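Local coordinates for Myo-inositol-1-phosphate synthase-related protein (Thermotoga maritima MSB8, PDB 3CIN), which carries nicotinamide-adenine-dinucleotide in a Rossmann-type domain and is related to the myo-inositol-1-phosphate synthases, its precise role not being established, at residues V16-Q21 with V140-T145; I95-H100 with E110-E115. All blocks are in the same frame, centred on the assembly; numbering follows the deposited sequence.

Interaction 1. Residues V16-Q21 with V140-T145; sequences VLILGQ and VNTCTT. With NAD (nicotinamide-adenine-dinucleotide), chain F.
With chi1 at 49°, T142 holds OG1 between its own backbone N and carbonyl carbon, facing the end of strand 14-19, where it lies 2.9 Å from G20 O and 3.2 Å from L19 O; its single proton could serve either acceptor. One residue on, C143 has SG anti to its carbonyl carbon (chi1 -67°), beside L19 CB and against the adenine. Both residues follow the end of strand 138-141, which lies parallel and next to strand 14-19 in a Rossmann-type fold, bridged at I18-V140 and L19-N141. The register rests on three backbone bonds: V140 N to L17 O, L19 N to V140 O, and T142 N to L19 O at 2.8 Å. L19 O therefore meets the T142 amide while the hydroxyl of the same residue stands close by. On the face of I18 and V140, V16 CG1 packs at 4.0 Å on V140 CG2, and I18 CG2 approaches T142 OG1; helices 23-36 and 328-348 cover this side through A25 and L336.

The opposite face carries L19 and N141. N141 OD1 accepts from C143 N at 3.2 Å, which makes an Asx turn, although the donor stands 46° out of the carbonyl plane. The C143 amide can only donate, which identifies OD1, and ND2 bonds to N193 and T172.

Past the strand ends the backbone turns to the ligand. G20, in a GxGxxA pattern that fits such folds, has CA 3.4 Å from O4B of the adenosine ribose of nicotinamide-adenine-dinucleotide, whereas T145 OG1 accepts from O2D of the other ribose. The neighbouring hydroxyl, NAD O3D, donates to C143 O at 2.8 Å, and C143 SG rests 3.5 Å from NAD C2A.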
ATOM      1  N   VAL A  16     -11.099 -37.886 -13.334  1.00 27.58           N
ATOM      2  CA  VAL A  16     -11.710 -36.720 -12.719  1.00 26.20           C
ATOM      3  C   VAL A  16     -12.929 -36.261 -13.502  1.00 28.75           C
ATOM      4  O   VAL A  16     -12.874 -36.092 -14.731  1.00 29.29           O
ATOM      5  CB  VAL A  16     -10.699 -35.539 -12.695  1.00 26.61           C
ATOM      6  CG1 VAL A  16     -11.332 -34.295 -12.046  1.00 30.10           C
ATOM      7  CG2 VAL A  16      -9.455 -36.033 -11.887  1.00 27.98           C
ATOM      8  N   LEU A  17     -14.002 -35.974 -12.745  1.00 28.73           N
ATOM      9  CA  LEU A  17     -15.234 -35.414 -13.321  1.00 27.75           C
ATOM     10  C   LEU A  17     -15.388 -34.000 -12.750  1.00 29.57           C
ATOM     11  O   LEU A  17     -15.302 -33.838 -11.553  1.00 30.76           O
ATOM     12  CB  LEU A  17     -16.421 -36.262 -12.933  1.00 31.75           C
ATOM     13  CG  LEU A  17     -17.739 -35.860 -13.600  0.65 30.17           C
ATOM     14  CD1 LEU A  17     -18.554 -37.094 -14.024  0.65 34.63           C
ATOM     15  CD2 LEU A  17     -18.524 -34.931 -12.700  0.65 36.82           C
ATOM     16  N   ILE A  18     -15.698 -33.034 -13.592  1.00 28.20           N
ATOM     17  CA  ILE A  18     -15.832 -31.639 -13.149  1.00 27.83           C
ATOM     18  C   ILE A  18     -17.289 -31.249 -13.134  1.00 29.47           C
ATOM     19  O   ILE A  18     -18.000 -31.466 -14.122  1.00 29.08           O
ATOM     20  CB  ILE A  18     -15.074 -30.662 -14.141  1.00 31.55           C
ATOM     21  CG1 ILE A  18     -13.544 -30.895 -14.092  1.00 32.08           C
ATOM     22  CG2 ILE A  18     -15.447 -29.190 -13.840  1.00 29.93           C
ATOM     23  CD1 ILE A  18     -12.750 -30.312 -15.259  1.00 30.97           C
ATOM     24  N   LEU A  19     -17.714 -30.594 -12.064  1.00 27.56           N
ATOM     25  CA  LEU A  19     -19.055 -29.990 -11.979  1.00 27.76           C
ATOM     26  C   LEU A  19     -18.852 -28.484 -12.018  1.00 30.75           C
ATOM     27  O   LEU A  19     -18.273 -27.914 -11.100  1.00 30.90           O
ATOM     28  CB  LEU A  19     -19.756 -30.420 -10.697  1.00 30.00           C
ATOM     29  CG  LEU A  19     -19.834 -31.924 -10.446  1.00 33.26           C
ATOM     30  CD1 LEU A  19     -20.397 -32.114  -9.027  1.00 34.17           C
ATOM     31  CD2 LEU A  19     -20.615 -32.641 -11.524  1.00 33.18           C
ATOM     32  N   GLY A  20     -19.278 -27.878 -13.122  1.00 27.77           N
ATOM     33  CA  GLY A  20     -19.304 -26.417 -13.317  1.00 32.25           C
ATOM     34  C   GLY A  20     -18.115 -26.002 -14.141  1.00 30.68           C
ATOM     35  O   GLY A  20     -17.015 -25.777 -13.569  1.00 31.55           O
ATOM     36  N   GLN A  21     -18.303 -25.882 -15.446  1.00 29.94           N
ATOM     37  CA  GLN A  21     -17.175 -25.621 -16.384  1.00 28.97           C
ATOM     38  C   GLN A  21     -16.967 -24.125 -16.654  1.00 26.52           C
ATOM     39  O   GLN A  21     -17.254 -23.621 -17.731  1.00 30.06           O
ATOM     40  CB  GLN A  21     -17.334 -26.402 -17.700  1.00 32.02           C
ATOM     41  CG  GLN A  21     -16.042 -26.420 -18.526  1.00 30.31           C
ATOM     42  CD  GLN A  21     -14.908 -27.114 -17.823  1.00 30.44           C
ATOM     43  OE1 GLN A  21     -15.077 -28.193 -17.285  1.00 31.15           O
ATOM     44  NE2 GLN A  21     -13.737 -26.461 -17.774  1.00 28.73           N
ATOM     45  N   VAL A 140     -15.040 -33.078  -8.817  1.00 27.28           N
ATOM     46  CA  VAL A 140     -14.639 -31.729  -8.390  1.00 28.03           C
ATOM     47  C   VAL A 140     -15.779 -30.744  -8.577  1.00 28.60           C
ATOM     48  O   VAL A 140     -16.307 -30.627  -9.688  1.00 31.21           O
ATOM     49  CB  VAL A 140     -13.377 -31.252  -9.168  1.00 31.53           C
ATOM     50  CG1 VAL A 140     -13.038 -29.787  -8.874  1.00 31.46           C
ATOM     51  CG2 VAL A 140     -12.132 -32.131  -8.796  1.00 32.41           C
ATOM     52  N   ASN A 141     -16.117 -29.999  -7.521  1.00 28.72           N
ATOM     53  CA  ASN A 141     -17.208 -29.089  -7.544  1.00 29.56           C
ATOM     54  C   ASN A 141     -16.652 -27.675  -7.678  1.00 32.54           C
ATOM     55  O   ASN A 141     -16.067 -27.128  -6.718  1.00 33.83           O
ATOM     56  CB  ASN A 141     -18.075 -29.192  -6.295  1.00 31.59           C
ATOM     57  CG  ASN A 141     -19.133 -28.158  -6.283  1.00 35.84           C
ATOM     58  OD1 ASN A 141     -19.564 -27.729  -7.370  1.00 34.50           O
ATOM     59  ND2 ASN A 141     -19.557 -27.712  -5.087  1.00 31.47           N
ATOM     60  N   THR A 142     -16.812 -27.099  -8.877  1.00 31.11           N
ATOM     61  CA  THR A 142     -16.467 -25.697  -9.166  1.00 31.54           C
ATOM     62  C   THR A 142     -17.696 -24.856  -9.670  1.00 32.70           C
ATOM     63  O   THR A 142     -17.547 -23.957 -10.562  1.00 31.00           O
ATOM     64  CB  THR A 142     -15.252 -25.604 -10.139  1.00 39.51           C
ATOM     65  OG1 THR A 142     -15.478 -26.458 -11.261  1.00 37.34           O
ATOM     66  CG2 THR A 142     -13.932 -26.090  -9.457  1.00 34.71           C
ATOM     67  N   CYS A 143     -18.892 -25.183  -9.149  1.00 30.98           N
ATOM     68  CA  CYS A 143     -20.137 -24.508  -9.498  1.00 29.59           C
ATOM     69  C   CYS A 143     -20.233 -23.105  -8.875  1.00 30.82           C
ATOM     70  O   CYS A 143     -19.551 -22.814  -7.914  1.00 31.14           O
ATOM     71  CB  CYS A 143     -21.373 -25.315  -9.065  1.00 33.20           C
ATOM     72  SG  CYS A 143     -21.547 -26.835  -9.989  1.00 33.80           S
ATOM     73  N   THR A 144     -21.099 -22.264  -9.452  1.00 28.30           N
ATOM     74  CA  THR A 144     -21.440 -20.928  -8.989  1.00 29.65           C
ATOM     75  C   THR A 144     -21.746 -20.933  -7.491  1.00 29.66           C
ATOM     76  O   THR A 144     -22.381 -21.827  -6.971  1.00 31.07           O
ATOM     77  CB  THR A 144     -22.676 -20.417  -9.769  1.00 30.84           C
ATOM     78  OG1 THR A 144     -22.355 -20.309 -11.172  1.00 30.49           O
ATOM     79  CG2 THR A 144     -23.218 -19.076  -9.266  1.00 27.76           C
ATOM     80  N   THR A 145     -21.235 -19.927  -6.784  1.00 29.62           N
ATOM     81  CA  THR A 145     -21.560 -19.743  -5.362  1.00 29.84           C
ATOM     82  C   THR A 145     -23.066 -19.705  -5.093  1.00 30.67           C
ATOM     83  O   THR A 145     -23.823 -19.120  -5.855  1.00 29.23           O
ATOM     84  CB  THR A 145     -20.922 -18.400  -4.868  1.00 33.89           C
ATOM     85  OG1 THR A 145     -19.540 -18.329  -5.243  1.00 38.25           O
ATOM     86  CG2 THR A 145     -21.008 -18.242  -3.400  1.00 32.73           C
TER
HETATM   87  PA  NAD F 400     -17.561 -19.214 -12.844  1.00 30.21           P
HETATM   88  O1A NAD F 400     -16.575 -18.747 -13.881  1.00 30.14           O
HETATM   89  O2A NAD F 400     -18.847 -18.450 -12.912  1.00 32.40           O
HETATM   90  O5B NAD F 400     -17.877 -20.707 -13.207  1.00 29.79           O
HETATM   91  C5B NAD F 400     -18.970 -21.390 -12.595  1.00 33.91           C
HETATM   92  C4B NAD F 400     -19.487 -22.402 -13.602  1.00 31.32           C
HETATM   93  O4B NAD F 400     -20.416 -23.257 -12.957  1.00 31.01           O
HETATM   94  C3B NAD F 400     -20.201 -21.802 -14.808  1.00 31.00           C
HETATM   95  O3B NAD F 400     -19.798 -22.436 -16.011  1.00 28.33           O
HETATM   96  C2B NAD F 400     -21.672 -22.084 -14.528  1.00 33.16           C
HETATM   97  O2B NAD F 400     -22.457 -22.043 -15.688  1.00 29.18           O
HETATM   98  C1B NAD F 400     -21.562 -23.420 -13.829  1.00 30.92           C
HETATM   99  N9A NAD F 400     -22.709 -23.791 -12.995  1.00 26.88           N
HETATM  100  C8A NAD F 400     -23.413 -22.909 -12.181  1.00 28.52           C
HETATM  101  N7A NAD F 400     -24.309 -23.669 -11.464  1.00 29.18           N
HETATM  102  C5A NAD F 400     -24.161 -24.978 -11.853  1.00 28.23           C
HETATM  103  C6A NAD F 400     -24.863 -26.142 -11.530  1.00 30.78           C
HETATM  104  N6A NAD F 400     -25.865 -26.168 -10.595  1.00 31.10           N
HETATM  105  N1A NAD F 400     -24.414 -27.323 -12.087  1.00 26.93           N
HETATM  106  C2A NAD F 400     -23.366 -27.321 -12.989  1.00 28.62           C
HETATM  107  N3A NAD F 400     -22.716 -26.169 -13.381  1.00 26.17           N
HETATM  108  C4A NAD F 400     -23.139 -25.026 -12.804  1.00 26.24           C
HETATM  109  O3  NAD F 400     -16.929 -19.165 -11.402  1.00 28.15           O
HETATM  110  PN  NAD F 400     -15.438 -19.523 -11.031  1.00 29.79           P
HETATM  111  O1N NAD F 400     -14.687 -18.244 -10.871  1.00 31.96           O
HETATM  112  O2N NAD F 400     -14.942 -20.654 -11.868  1.00 29.80           O
HETATM  113  O5D NAD F 400     -15.625 -20.052  -9.540  1.00 31.31           O
HETATM  114  C5D NAD F 400     -16.182 -21.325  -9.303  1.00 32.51           C
HETATM  115  C4D NAD F 400     -16.504 -21.524  -7.827  1.00 31.50           C
HETATM  116  O4D NAD F 400     -15.298 -21.579  -7.114  1.00 31.31           O
HETATM  117  C3D NAD F 400     -17.368 -20.452  -7.182  1.00 30.99           C
HETATM  118  O3D NAD F 400     -18.272 -21.061  -6.224  1.00 34.51           O
HETATM  119  C2D NAD F 400     -16.334 -19.651  -6.407  1.00 33.56           C
HETATM  120  O2D NAD F 400     -16.899 -19.015  -5.256  1.00 38.87           O
HETATM  121  C1D NAD F 400     -15.404 -20.764  -5.977  1.00 33.24           C
HETATM  122  N1N NAD F 400     -14.078 -20.281  -5.595  1.00 36.64           N
HETATM  123  C2N NAD F 400     -13.326 -19.630  -6.486  1.00 35.64           C
HETATM  124  C3N NAD F 400     -12.042 -19.235  -6.022  1.00 42.39           C
HETATM  125  C7N NAD F 400     -11.096 -18.753  -7.024  1.00 41.61           C
HETATM  126  O7N NAD F 400     -11.582 -18.621  -8.295  1.00 48.49           O
HETATM  127  N7N NAD F 400      -9.830 -18.476  -6.675  1.00 57.75           N
HETATM  128  C4N NAD F 400     -11.603 -19.485  -4.737  1.00 43.86           C
HETATM  129  C5N NAD F 400     -12.405 -20.141  -3.849  1.00 51.05           C
HETATM  130  C6N NAD F 400     -13.659 -20.556  -4.319  1.00 38.95           C

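Interaction 2. Residues I95-H100 with E110-E115; sequences IRKGVH and EAEGLE. With NAD (nicotinamide-adenine-dinucleotide), chain F.
L114 N donates to G98 O over 2.8 Å, nearly straight at 170°, the first of the hydrogen bonds between 95-100 and 110-115, and G113 CA adds a CH...O contact to the same oxygen. The carboxylate of E115 receives H100 N: the bond to OE1 runs 3.2 Å on the syn side, whereas the one to OE2 is weak. A fold in the E115 chain, with chi2 at -74°, brings its end back to this amide, and OE2 also accepts from L101 N. Two successive backbone amides are thus gathered on one carboxylate.

Ring contacts come next. E115 OE2 sits 3.1 Å above the H100 imidazole plane, over its centre, with the ring and carboxylate planes 48° apart. At the ring edge, H100 CD2 lies 3.5 Å from G113 N in the ring plane. NE2 bonds to D116, whose other oxygen takes the G113 amide; the two carboxylates would probably make the ring's surroundings more negative.

Van der Waals contacts complete the account. V99 CG1 meets L114 CB at 4.1 Å, and A123 of helix 120-134 touches both side chains. K97, bent at its third torsion, passes over the G113 backbone, its CD 3.7 Å from G113 N, and brings CE against L114 CD2.

Towards the ligand, V99 O accepts from N6A of nicotinamide-adenine-dinucleotide at 2.8 Å, so the loop that follows edge strand 96-97 forms part of the adenine end of this Rossmann-type dinucleotide site.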
ATOM      1  N   ILE A  95     -19.644 -31.504 -22.837  1.00 29.43           N
ATOM      2  CA  ILE A  95     -20.195 -31.033 -21.568  1.00 28.29           C
ATOM      3  C   ILE A  95     -21.652 -31.470 -21.476  1.00 28.33           C
ATOM      4  O   ILE A  95     -22.445 -31.366 -22.437  1.00 28.62           O
ATOM      5  CB  ILE A  95     -20.093 -29.502 -21.487  1.00 28.86           C
ATOM      6  CG1 ILE A  95     -18.580 -29.103 -21.485  1.00 31.05           C
ATOM      7  CG2 ILE A  95     -20.848 -28.930 -20.274  1.00 28.48           C
ATOM      8  CD1 ILE A  95     -18.334 -27.685 -21.795  1.00 38.84           C
ATOM      9  N   ARG A  96     -21.991 -32.015 -20.302  1.00 26.99           N
ATOM     10  CA  ARG A  96     -23.268 -32.605 -20.051  1.00 27.81           C
ATOM     11  C   ARG A  96     -24.139 -31.744 -19.143  1.00 29.36           C
ATOM     12  O   ARG A  96     -23.625 -30.903 -18.431  1.00 30.20           O
ATOM     13  CB  ARG A  96     -23.080 -33.984 -19.444  1.00 30.67           C
ATOM     14  CG  ARG A  96     -22.443 -34.943 -20.446  1.00 36.20           C
ATOM     15  CD  ARG A  96     -22.429 -36.394 -20.019  1.00 41.37           C
ATOM     16  NE  ARG A  96     -21.612 -37.169 -20.968  1.00 54.53           N
ATOM     17  CZ  ARG A  96     -21.994 -37.511 -22.205  1.00 69.16           C
ATOM     18  NH1 ARG A  96     -23.207 -37.195 -22.675  1.00 71.99           N
ATOM     19  NH2 ARG A  96     -21.158 -38.200 -22.981  1.00 68.59           N
ATOM     20  N   LYS A  97     -25.458 -31.995 -19.200  1.00 28.27           N
ATOM     21  CA  LYS A  97     -26.427 -31.252 -18.386  1.00 29.27           C
ATOM     22  C   LYS A  97     -26.482 -31.788 -16.959  1.00 28.35           C
ATOM     23  O   LYS A  97     -26.727 -32.992 -16.724  1.00 31.02           O
ATOM     24  CB  LYS A  97     -27.840 -31.343 -19.060  1.00 28.81           C
ATOM     25  CG  LYS A  97     -28.947 -30.572 -18.367  1.00 31.41           C
ATOM     26  CD  LYS A  97     -30.222 -30.573 -19.165  1.00 36.07           C
ATOM     27  CE  LYS A  97     -30.804 -31.908 -19.318  1.00 41.01           C
ATOM     28  NZ  LYS A  97     -31.915 -31.807 -20.318  1.00 49.08           N
ATOM     29  N   GLY A  98     -26.307 -30.862 -16.015  1.00 27.89           N
ATOM     30  CA  GLY A  98     -26.500 -31.106 -14.603  1.00 27.40           C
ATOM     31  C   GLY A  98     -27.879 -30.772 -14.050  1.00 29.55           C
ATOM     32  O   GLY A  98     -28.877 -30.985 -14.703  1.00 30.43           O
ATOM     33  N   VAL A  99     -27.904 -30.333 -12.791  1.00 29.83           N
ATOM     34  CA  VAL A  99     -29.099 -29.886 -12.086  1.00 29.40           C
ATOM     35  C   VAL A  99     -28.850 -28.449 -11.659  1.00 29.23           C
ATOM     36  O   VAL A  99     -27.792 -28.150 -11.086  1.00 31.20           O
ATOM     37  CB  VAL A  99     -29.377 -30.799 -10.848  1.00 30.66           C
ATOM     38  CG1 VAL A  99     -29.699 -32.200 -11.286  1.00 28.64           C
ATOM     39  CG2 VAL A  99     -28.235 -30.871  -9.922  1.00 39.53           C
ATOM     40  N   HIS A 100     -29.797 -27.557 -11.904  1.00 30.09           N
ATOM     41  CA  HIS A 100     -29.527 -26.121 -11.723  1.00 29.86           C
ATOM     42  C   HIS A 100     -29.949 -25.572 -10.397  1.00 29.65           C
ATOM     43  O   HIS A 100     -29.267 -24.733  -9.813  1.00 30.39           O
ATOM     44  CB  HIS A 100     -30.070 -25.235 -12.873  1.00 33.20           C
ATOM     45  CG  HIS A 100     -31.547 -25.290 -13.100  1.00 37.70           C
ATOM     46  ND1 HIS A 100     -32.448 -24.552 -12.361  1.00 38.47           N
ATOM     47  CD2 HIS A 100     -32.279 -25.948 -14.034  1.00 42.41           C
ATOM     48  CE1 HIS A 100     -33.673 -24.780 -12.802  1.00 43.02           C
ATOM     49  NE2 HIS A 100     -33.598 -25.614 -13.827  1.00 38.00           N
ATOM     50  N   GLU A 110     -28.714 -18.700 -19.590  1.00 35.29           N
ATOM     51  CA  GLU A 110     -29.892 -19.467 -19.903  1.00 36.25           C
ATOM     52  C   GLU A 110     -29.686 -20.879 -19.362  1.00 35.51           C
ATOM     53  O   GLU A 110     -28.869 -21.645 -19.892  1.00 34.60           O
ATOM     54  CB  GLU A 110     -30.081 -19.478 -21.431  1.00 33.21           C
ATOM     55  CG  GLU A 110     -31.427 -19.892 -21.864  1.00 43.99           C
ATOM     56  CD  GLU A 110     -31.517 -20.063 -23.365  1.00 44.73           C
ATOM     57  OE1 GLU A 110     -30.651 -19.504 -24.093  1.00 58.03           O
ATOM     58  OE2 GLU A 110     -32.465 -20.747 -23.815  1.00 54.90           O
ATOM     59  N   ALA A 111     -30.397 -21.201 -18.282  1.00 32.07           N
ATOM     60  CA  ALA A 111     -30.179 -22.446 -17.538  1.00 32.21           C
ATOM     61  C   ALA A 111     -30.966 -23.631 -18.057  1.00 32.45           C
ATOM     62  O   ALA A 111     -32.126 -23.497 -18.471  1.00 33.37           O
ATOM     63  CB  ALA A 111     -30.517 -22.220 -16.056  1.00 34.85           C
ATOM     64  N   GLU A 112     -30.346 -24.808 -18.047  1.00 34.64           N
ATOM     65  CA  GLU A 112     -31.080 -26.060 -18.172  1.00 37.17           C
ATOM     66  C   GLU A 112     -30.583 -27.122 -17.207  1.00 37.14           C
ATOM     67  O   GLU A 112     -29.410 -27.177 -16.831  1.00 33.92           O
ATOM     68  CB  GLU A 112     -31.092 -26.582 -19.597  1.00 41.64           C
ATOM     69  CG  GLU A 112     -29.911 -26.320 -20.427  1.00 46.25           C
ATOM     70  CD  GLU A 112     -30.124 -26.794 -21.867  1.00 47.49           C
ATOM     71  OE1 GLU A 112     -31.036 -26.248 -22.538  1.00 67.64           O
ATOM     72  OE2 GLU A 112     -29.391 -27.706 -22.329  1.00 64.46           O
ATOM     73  N   GLY A 113     -31.508 -27.971 -16.793  1.00 31.57           N
ATOM     74  CA  GLY A 113     -31.273 -28.898 -15.705  1.00 31.89           C
ATOM     75  C   GLY A 113     -32.096 -30.143 -15.825  1.00 29.13           C
ATOM     76  O   GLY A 113     -33.218 -30.125 -16.358  1.00 29.24           O
ATOM     77  N   LEU A 114     -31.540 -31.247 -15.373  1.00 31.80           N
ATOM     78  CA  LEU A 114     -32.286 -32.512 -15.349  1.00 30.94           C
ATOM     79  C   LEU A 114     -33.627 -32.327 -14.625  1.00 33.88           C
ATOM     80  O   LEU A 114     -34.644 -32.863 -15.045  1.00 34.16           O
ATOM     81  CB  LEU A 114     -31.442 -33.601 -14.681  1.00 32.32           C
ATOM     82  CG  LEU A 114     -30.236 -34.105 -15.454  1.00 33.50           C
ATOM     83  CD1 LEU A 114     -29.377 -35.032 -14.577  1.00 34.67           C
ATOM     84  CD2 LEU A 114     -30.759 -34.836 -16.715  1.00 36.15           C
ATOM     85  N   GLU A 115     -33.659 -31.501 -13.589  1.00 30.69           N
ATOM     86  CA  GLU A 115     -34.832 -31.473 -12.684  1.00 33.58           C
ATOM     87  C   GLU A 115     -35.978 -30.636 -13.275  1.00 35.40           C
ATOM     88  O   GLU A 115     -37.036 -30.508 -12.670  1.00 37.18           O
ATOM     89  CB  GLU A 115     -34.419 -31.045 -11.252  1.00 31.28           C
ATOM     90  CG  GLU A 115     -34.302 -29.526 -10.983  1.00 34.27           C
ATOM     91  CD  GLU A 115     -33.088 -28.827 -11.579  1.00 35.97           C
ATOM     92  OE1 GLU A 115     -32.354 -29.425 -12.389  1.00 33.69           O
ATOM     93  OE2 GLU A 115     -32.907 -27.630 -11.221  1.00 34.17           O
TER
HETATM   94  PA  NAD F 400     -17.561 -19.214 -12.844  1.00 30.21           P
HETATM   95  O1A NAD F 400     -16.575 -18.747 -13.881  1.00 30.14           O
HETATM   96  O2A NAD F 400     -18.847 -18.450 -12.912  1.00 32.40           O
HETATM   97  O5B NAD F 400     -17.877 -20.707 -13.207  1.00 29.79           O
HETATM   98  C5B NAD F 400     -18.970 -21.390 -12.595  1.00 33.91           C
HETATM   99  C4B NAD F 400     -19.487 -22.402 -13.602  1.00 31.32           C
HETATM  100  O4B NAD F 400     -20.416 -23.257 -12.957  1.00 31.01           O
HETATM  101  C3B NAD F 400     -20.201 -21.802 -14.808  1.00 31.00           C
HETATM  102  O3B NAD F 400     -19.798 -22.436 -16.011  1.00 28.33           O
HETATM  103  C2B NAD F 400     -21.672 -22.084 -14.528  1.00 33.16           C
HETATM  104  O2B NAD F 400     -22.457 -22.043 -15.688  1.00 29.18           O
HETATM  105  C1B NAD F 400     -21.562 -23.420 -13.829  1.00 30.92           C
HETATM  106  N9A NAD F 400     -22.709 -23.791 -12.995  1.00 26.88           N
HETATM  107  C8A NAD F 400     -23.413 -22.909 -12.181  1.00 28.52           C
HETATM  108  N7A NAD F 400     -24.309 -23.669 -11.464  1.00 29.18           N
HETATM  109  C5A NAD F 400     -24.161 -24.978 -11.853  1.00 28.23           C
HETATM  110  C6A NAD F 400     -24.863 -26.142 -11.530  1.00 30.78           C
HETATM  111  N6A NAD F 400     -25.865 -26.168 -10.595  1.00 31.10           N
HETATM  112  N1A NAD F 400     -24.414 -27.323 -12.087  1.00 26.93           N
HETATM  113  C2A NAD F 400     -23.366 -27.321 -12.989  1.00 28.62           C
HETATM  114  N3A NAD F 400     -22.716 -26.169 -13.381  1.00 26.17           N
HETATM  115  C4A NAD F 400     -23.139 -25.026 -12.804  1.00 26.24           C
HETATM  116  O3  NAD F 400     -16.929 -19.165 -11.402  1.00 28.15           O
HETATM  117  PN  NAD F 400     -15.438 -19.523 -11.031  1.00 29.79           P
HETATM  118  O1N NAD F 400     -14.687 -18.244 -10.871  1.00 31.96           O
HETATM  119  O2N NAD F 400     -14.942 -20.654 -11.868  1.00 29.80           O
HETATM  120  O5D NAD F 400     -15.625 -20.052  -9.540  1.00 31.31           O
HETATM  121  C5D NAD F 400     -16.182 -21.325  -9.303  1.00 32.51           C
HETATM  122  C4D NAD F 400     -16.504 -21.524  -7.827  1.00 31.50           C
HETATM  123  O4D NAD F 400     -15.298 -21.579  -7.114  1.00 31.31           O
HETATM  124  C3D NAD F 400     -17.368 -20.452  -7.182  1.00 30.99           C
HETATM  125  O3D NAD F 400     -18.272 -21.061  -6.224  1.00 34.51           O
HETATM  126  C2D NAD F 400     -16.334 -19.651  -6.407  1.00 33.56           C
HETATM  127  O2D NAD F 400     -16.899 -19.015  -5.256  1.00 38.87           O
HETATM  128  C1D NAD F 400     -15.404 -20.764  -5.977  1.00 33.24           C
HETATM  129  N1N NAD F 400     -14.078 -20.281  -5.595  1.00 36.64           N
HETATM  130  C2N NAD F 400     -13.326 -19.630  -6.486  1.00 35.64           C
HETATM  131  C3N NAD F 400     -12.042 -19.235  -6.022  1.00 42.39           C
HETATM  132  C7N NAD F 400     -11.096 -18.753  -7.024  1.00 41.61           C
HETATM  133  O7N NAD F 400     -11.582 -18.621  -8.295  1.00 48.49           O
HETATM  134  N7N NAD F 400      -9.830 -18.476  -6.675  1.00 57.75           N
HETATM  135  C4N NAD F 400     -11.603 -19.485  -4.737  1.00 43.86           C
HETATM  136  C5N NAD F 400     -12.405 -20.141  -3.849  1.00 51.05           C
HETATM  137  C6N NAD F 400     -13.659 -20.556  -4.319  1.00 38.95           C

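From the N terminus, strand 14-19 supplies the first half of interaction 1, and the chain then runs through helix 23-36 and strand 58-65 to strand 96-97. There interaction 2 begins, closing a short loop of nine residues between its segments. Helix 120-134 follows and leads to strand 138-141, where interaction 1 closes a far larger loop of 118 residues that contains all of interaction 2. The outer closure joins neighbouring central strands; the inner one ties the edge strand to the loop ahead of helix 120-134. Their centres lie 13 Å apart, both reach the nucleotide, and Q21 CG touches I95 CD1 at 4.2 Å.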